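BMC domain protein (Clostridiales bacterium 1_7_47FAA, PDB 4OLO) forms part of the shell of a glycyl-radical bacterial microcompartment and binds an iron-sulfur cluster, which probably serves electron transport. Local coordinates at residues Y3-S8 and A81-A86; V46-V51 and I72-F77. One frame throughout, in Å; residues are numbered along the deposited sequence.

Interaction 1 (Y3-S8 and A81-A86)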
loop_
_atom_site.group_PDB
_atom_site.type_symbol
_atom_site.label_atom_id
_atom_site.label_comp_id
_atom_site.label_asym_id
_atom_site.label_seq_id
_atom_site.Cartn_x
_atom_site.Cartn_y
_atom_site.Cartn_z
ATOM N N TYR B 3 -16.659 7.296 -11.473
ATOM C CA TYR B 3 -17.008 8.653 -11.900
ATOM C C TYR B 3 -18.015 9.243 -10.960
ATOM O O TYR B 3 -19.024 8.608 -10.665
ATOM C CB TYR B 3 -17.657 8.621 -13.305
ATOM C CG TYR B 3 -16.788 8.056 -14.406
ATOM C CD1 TYR B 3 -16.683 6.677 -14.601
ATOM C CD2 TYR B 3 -16.119 8.899 -15.297
ATOM C CE1 TYR B 3 -15.907 6.151 -15.629
ATOM C CE2 TYR B 3 -15.362 8.382 -16.349
ATOM C CZ TYR B 3 -15.244 7.008 -16.493
ATOM O OH TYR B 3 -14.521 6.512 -17.536
ATOM N N ARG B 4 -17.790 10.479 -10.523
ATOM C CA ARG B 4 -18.729 11.199 -9.655
ATOM C C ARG B 4 -18.702 12.656 -10.015
ATOM O O ARG B 4 -17.691 13.156 -10.499
ATOM C CB ARG B 4 -18.396 11.037 -8.145
ATOM C CG ARG B 4 -18.387 9.599 -7.611
ATOM C CD ARG B 4 -19.778 9.006 -7.504
ATOM N NE ARG B 4 -20.477 9.522 -6.338
ATOM C CZ ARG B 4 -20.478 8.911 -5.164
ATOM N NH1 ARG B 4 -19.845 7.756 -5.012
ATOM N NH2 ARG B 4 -21.120 9.444 -4.134
ATOM N N ILE B 5 -19.788 13.353 -9.747
ATOM C CA ILE B 5 -19.859 14.795 -9.940
ATOM C C ILE B 5 -20.373 15.436 -8.628
ATOM O O ILE B 5 -21.286 14.899 -7.998
ATOM C CB ILE B 5 -20.723 15.172 -11.197
ATOM C CG1 ILE B 5 -20.588 16.670 -11.517
ATOM C CG2 ILE B 5 -22.209 14.750 -11.026
ATOM C CD1 ILE B 5 -21.111 17.110 -12.845
ATOM N N ILE B 6 -19.774 16.554 -8.213
ATOM C CA ILE B 6 -20.251 17.313 -7.056
ATOM C C ILE B 6 -20.743 18.660 -7.610
ATOM O O ILE B 6 -19.955 19.420 -8.159
ATOM C CB ILE B 6 -19.194 17.500 -5.933
ATOM C CG1 ILE B 6 -18.731 16.172 -5.339
ATOM C CG2 ILE B 6 -19.696 18.468 -4.855
ATOM C CD1 ILE B 6 -17.398 16.269 -4.538
ATOM N N LYS B 7 -22.041 18.935 -7.473
ATOM C CA LYS B 7 -22.673 20.179 -7.918
ATOM C C LYS B 7 -22.707 21.184 -6.784
ATOM O O LYS B 7 -23.055 20.833 -5.652
ATOM C CB LYS B 7 -24.070 19.905 -8.489
ATOM C CG LYS B 7 -23.998 19.162 -9.818
ATOM C CD LYS B 7 -25.328 18.647 -10.295
ATOM C CE LYS B 7 -25.139 17.890 -11.583
ATOM N NZ LYS B 7 -26.398 17.792 -12.360
ATOM N N SER B 8 -22.297 22.423 -7.081
ATOM C CA SER B 8 -22.195 23.555 -6.139
ATOM C C SER B 8 -21.335 23.154 -4.930
ATOM O O SER B 8 -21.841 23.088 -3.810
ATOM C CB SER B 8 -23.575 24.070 -5.725
ATOM O OG SER B 8 -24.334 24.420 -6.871
ATOM N N ALA B 81 -22.443 22.055 -17.214
ATOM C CA ALA B 81 -22.531 21.624 -18.605
ATOM C C ALA B 81 -21.190 21.177 -19.168
ATOM O O ALA B 81 -21.120 20.093 -19.741
ATOM C CB ALA B 81 -23.163 22.712 -19.465
ATOM N N SER B 82 -20.119 21.965 -18.924
ATOM C CA SER B 82 -18.741 21.688 -19.374
ATOM C C SER B 82 -18.169 20.488 -18.665
ATOM O O SER B 82 -17.521 19.651 -19.311
ATOM C CB SER B 82 -17.846 22.899 -19.154
ATOM O OG SER B 82 -18.293 24.018 -19.917
ATOM N N VAL B 83 -18.404 20.389 -17.336
ATOM C CA VAL B 83 -17.930 19.274 -16.524
ATOM C C VAL B 83 -18.607 17.952 -16.998
ATOM O O VAL B 83 -17.909 16.978 -17.274
ATOM C CB VAL B 83 -18.086 19.552 -14.999
ATOM C CG1 VAL B 83 -17.870 18.272 -14.178
ATOM C CG2 VAL B 83 -17.123 20.642 -14.556
ATOM N N GLU B 84 -19.950 17.965 -17.173
ATOM C CA GLU B 84 -20.692 16.802 -17.647
ATOM C C GLU B 84 -20.250 16.373 -19.048
ATOM O O GLU B 84 -20.054 15.179 -19.281
ATOM C CB GLU B 84 -22.192 17.051 -17.602
ATOM C CG GLU B 84 -22.738 17.048 -16.190
ATOM C CD GLU B 84 -24.223 17.286 -16.010
ATOM O OE1 GLU B 84 -24.723 16.953 -14.912
ATOM O OE2 GLU B 84 -24.888 17.787 -16.946
ATOM N N ALA B 85 -20.014 17.335 -19.946
ATOM C CA ALA B 85 -19.556 17.061 -21.317
ATOM C C ALA B 85 -18.163 16.421 -21.310
ATOM O O ALA B 85 -17.942 15.479 -22.087
ATOM C CB ALA B 85 -19.549 18.335 -22.143
ATOM N N ALA B 86 -17.231 16.924 -20.431
ATOM C CA ALA B 86 -15.878 16.398 -20.318
ATOM C C ALA B 86 -15.925 14.964 -19.747
ATOM O O ALA B 86 -15.230 14.092 -20.269
ATOM C CB ALA B 86 -15.009 17.313 -19.465
#
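Ile-5 and Lys-7 of an outer strand of the sheet reach Val-83 and Glu-84 of the helix that lies over it, an alpha/beta layering of the BMC shell-protein fold. The short strand and helix axes run antiparallel at 180° and come within 10.2 Å, and the nearest alpha carbons, Ile-5 CA and Glu-84 CA, stand 8.0 Å apart. At this spacing the gap is bridged by side chains.

The apolar part rests mainly on one methyl. Ile-5 places CG1 trans to its own backbone nitrogen (chi1 -170°), and from there CD1 extends toward the helix. CD1 lies 3.7 Å from Val-83 CG1, and the two side chains meet at a slant. The same CD1 is also 3.7 Å from Glu-84 CG, against which the isoleucine runs roughly at right angles, so this methyl touches both a branched residue and the aliphatic root of an acid. Val-83 is buried and also packs on Val-58 of strand 58-63.

The charged part lies farther out. Lys-7 and Glu-84 are both extended beyond CG and meet nearly perpendicularly, closing a salt bridge beside the hydrophobic patch. Lys-7 is exposed and Glu-84 partly so, and water therefore probably screens the attraction. On the strand's other face, Arg-4 forms a salt bridge with Glu-94 of a second subunit. In the Lys-7 to Glu-84 bridge, NZ donates to OE1 over 3.2 Å from the syn side, 26° out of the carboxylate plane.

Interaction 2 (V46-V51 and I72-F77)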
loop_
_atom_site.group_PDB
_atom_site.type_symbol
_atom_site.label_atom_id
_atom_site.label_comp_id
_atom_site.label_asym_id
_atom_site.label_seq_id
_atom_site.Cartn_x
_atom_site.Cartn_y
_atom_site.Cartn_z
ATOM N N VAL B 46 -4.170 9.248 -16.476
ATOM C CA VAL B 46 -3.303 10.087 -17.323
ATOM C C VAL B 46 -3.997 10.258 -18.693
ATOM O O VAL B 46 -4.031 11.371 -19.221
ATOM C CB VAL B 46 -1.833 9.560 -17.437
ATOM C CG1 VAL B 46 -1.025 10.368 -18.443
ATOM C CG2 VAL B 46 -1.136 9.570 -16.085
ATOM N N CYS B 47 -4.628 9.178 -19.201
ATOM C CA CYS B 47 -5.385 9.194 -20.451
ATOM C C CYS B 47 -6.598 10.107 -20.343
ATOM O O CYS B 47 -6.836 10.920 -21.242
ATOM C CB CYS B 47 -5.782 7.780 -20.860
ATOM S SG CYS B 47 -4.393 6.783 -21.426
ATOM N N ALA B 48 -7.350 9.969 -19.230
ATOM C CA ALA B 48 -8.535 10.763 -18.895
ATOM C C ALA B 48 -8.157 12.253 -18.780
ATOM O O ALA B 48 -8.877 13.112 -19.314
ATOM C CB ALA B 48 -9.144 10.259 -17.578
ATOM N N ALA B 49 -7.013 12.546 -18.106
ATOM C CA ALA B 49 -6.483 13.911 -17.909
ATOM C C ALA B 49 -6.294 14.577 -19.244
ATOM O O ALA B 49 -6.634 15.746 -19.366
ATOM C CB ALA B 49 -5.160 13.874 -17.148
ATOM N N ASP B 50 -5.809 13.826 -20.266
ATOM C CA ASP B 50 -5.606 14.384 -21.604
ATOM C C ASP B 50 -6.905 14.802 -22.279
ATOM O O ASP B 50 -6.948 15.858 -22.898
ATOM C CB ASP B 50 -4.785 13.447 -22.496
ATOM C CG ASP B 50 -4.269 14.151 -23.738
ATOM O OD1 ASP B 50 -3.409 15.048 -23.595
ATOM O OD2 ASP B 50 -4.729 13.805 -24.853
ATOM N N VAL B 51 -7.970 13.987 -22.142
ATOM C CA VAL B 51 -9.297 14.283 -22.695
ATOM C C VAL B 51 -9.851 15.542 -22.021
ATOM O O VAL B 51 -10.278 16.471 -22.710
ATOM C CB VAL B 51 -10.268 13.076 -22.585
ATOM C CG1 VAL B 51 -11.658 13.449 -23.140
ATOM C CG2 VAL B 51 -9.699 11.849 -23.297
ATOM N N ILE B 72 -3.787 10.038 -7.032
ATOM C CA ILE B 72 -4.890 9.218 -6.513
ATOM C C ILE B 72 -6.194 9.399 -7.326
ATOM O O ILE B 72 -6.907 8.425 -7.598
ATOM C CB ILE B 72 -5.101 9.518 -4.984
ATOM C CG1 ILE B 72 -3.843 9.155 -4.166
ATOM C CG2 ILE B 72 -6.341 8.810 -4.409
ATOM C CD1 ILE B 72 -3.554 10.090 -3.085
ATOM N N LEU B 73 -6.492 10.643 -7.702
ATOM C CA LEU B 73 -7.759 11.046 -8.264
ATOM C C LEU B 73 -7.556 12.184 -9.254
ATOM O O LEU B 73 -6.591 12.941 -9.156
ATOM C CB LEU B 73 -8.541 11.554 -7.023
ATOM C CG LEU B 73 -10.004 11.865 -7.049
ATOM C CD1 LEU B 73 -10.825 10.611 -7.257
ATOM C CD2 LEU B 73 -10.401 12.454 -5.730
ATOM N N LEU B 74 -8.484 12.304 -10.190
ATOM C CA LEU B 74 -8.507 13.365 -11.188
ATOM C C LEU B 74 -9.771 14.221 -10.924
ATOM O O LEU B 74 -10.879 13.682 -10.814
ATOM C CB LEU B 74 -8.492 12.783 -12.623
ATOM C CG LEU B 74 -8.432 13.790 -13.763
ATOM C CD1 LEU B 74 -7.025 14.367 -13.915
ATOM C CD2 LEU B 74 -8.918 13.182 -15.076
ATOM N N ALA B 75 -9.569 15.531 -10.720
ATOM C CA ALA B 75 -10.640 16.492 -10.463
ATOM C C ALA B 75 -10.723 17.472 -11.631
ATOM O O ALA B 75 -9.694 17.958 -12.112
ATOM C CB ALA B 75 -10.401 17.224 -9.163
ATOM N N ILE B 76 -11.949 17.691 -12.129
ATOM C CA ILE B 76 -12.315 18.538 -13.274
ATOM C C ILE B 76 -13.235 19.635 -12.713
ATOM O O ILE B 76 -14.281 19.326 -12.139
ATOM C CB ILE B 76 -13.058 17.640 -14.341
ATOM C CG1 ILE B 76 -12.182 16.573 -15.005
ATOM C CG2 ILE B 76 -13.843 18.400 -15.358
ATOM C CD1 ILE B 76 -10.728 16.925 -15.129
ATOM N N PHE B 77 -12.868 20.889 -12.892
ATOM C CA PHE B 77 -13.626 22.031 -12.375
ATOM C C PHE B 77 -14.182 22.908 -13.504
ATOM O O PHE B 77 -13.485 23.181 -14.482
ATOM C CB PHE B 77 -12.698 22.921 -11.514
ATOM C CG PHE B 77 -12.047 22.257 -10.331
ATOM C CD1 PHE B 77 -10.875 21.516 -10.485
ATOM C CD2 PHE B 77 -12.575 22.411 -9.047
ATOM C CE1 PHE B 77 -10.267 20.906 -9.386
ATOM C CE2 PHE B 77 -11.957 21.805 -7.936
ATOM C CZ PHE B 77 -10.807 21.055 -8.117
#
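The peptide group joining Ala-48 to Ala-49 is the flat surface of this contact, and Leu-74 covers one of its faces. Leu-74 CD2 stands 3.6 Å from Ala-49 N, almost on the normal to the peptide plane, so the methyl lies over the amide rather than in line with its N-H. Ala-48 CB rises on that same face and is 3.9 Å from Leu-74 CD2. Ala-49 CB lies close to the peptide plane, at its edge, and meets the other branch, with Leu-74 CD1 at 3.8 Å. Both leucine methyls are thus used: CD2 lies against Ala-48 CB and the Ala-49 backbone, CD1 against Ala-49 CB.

CG of Leu-74 is trans to the backbone nitrogen (chi1 -177°), which carries the forked end out from the strand to the helix. The small alanine side chains allow a close approach: Ala-49 CA and Leu-74 CA are 7.0 Å apart. All three residues are buried, and Leu-74 also touches Val-60 and Ile-38 on the neighbouring strands. Beyond the contact, Ala-49 packs on Ile-16 of a third subunit. Helix 42-53 thus lies between its own sheet and a neighbouring chain, a packing of helix on antiparallel sheet that belongs to the BMC domain core.

How the interactions relate
The centres of interactions 1 and 2 are 12 Å apart, and both use the same four-stranded antiparallel sheet, ordered 2-7, 34-39, 73-78, 58-63. Interaction 1 brings helix 80-95 against the outer strand 2-7, whereas interaction 2 brings helix 42-53 against the inner strand 73-78. Along the chain the second is nested inside the loop closed by the first. Strand 73-78 leads directly into helix 80-95, and the two contacts meet there, with Val-83 CG2 3.9 Å from Phe-77 C. Ala-48 also touches Ile-90, linking the two helices. Residues of both segment pairs also pack on the second subunit, which places the two contacts next to a subunit interface of the six-chain assembly.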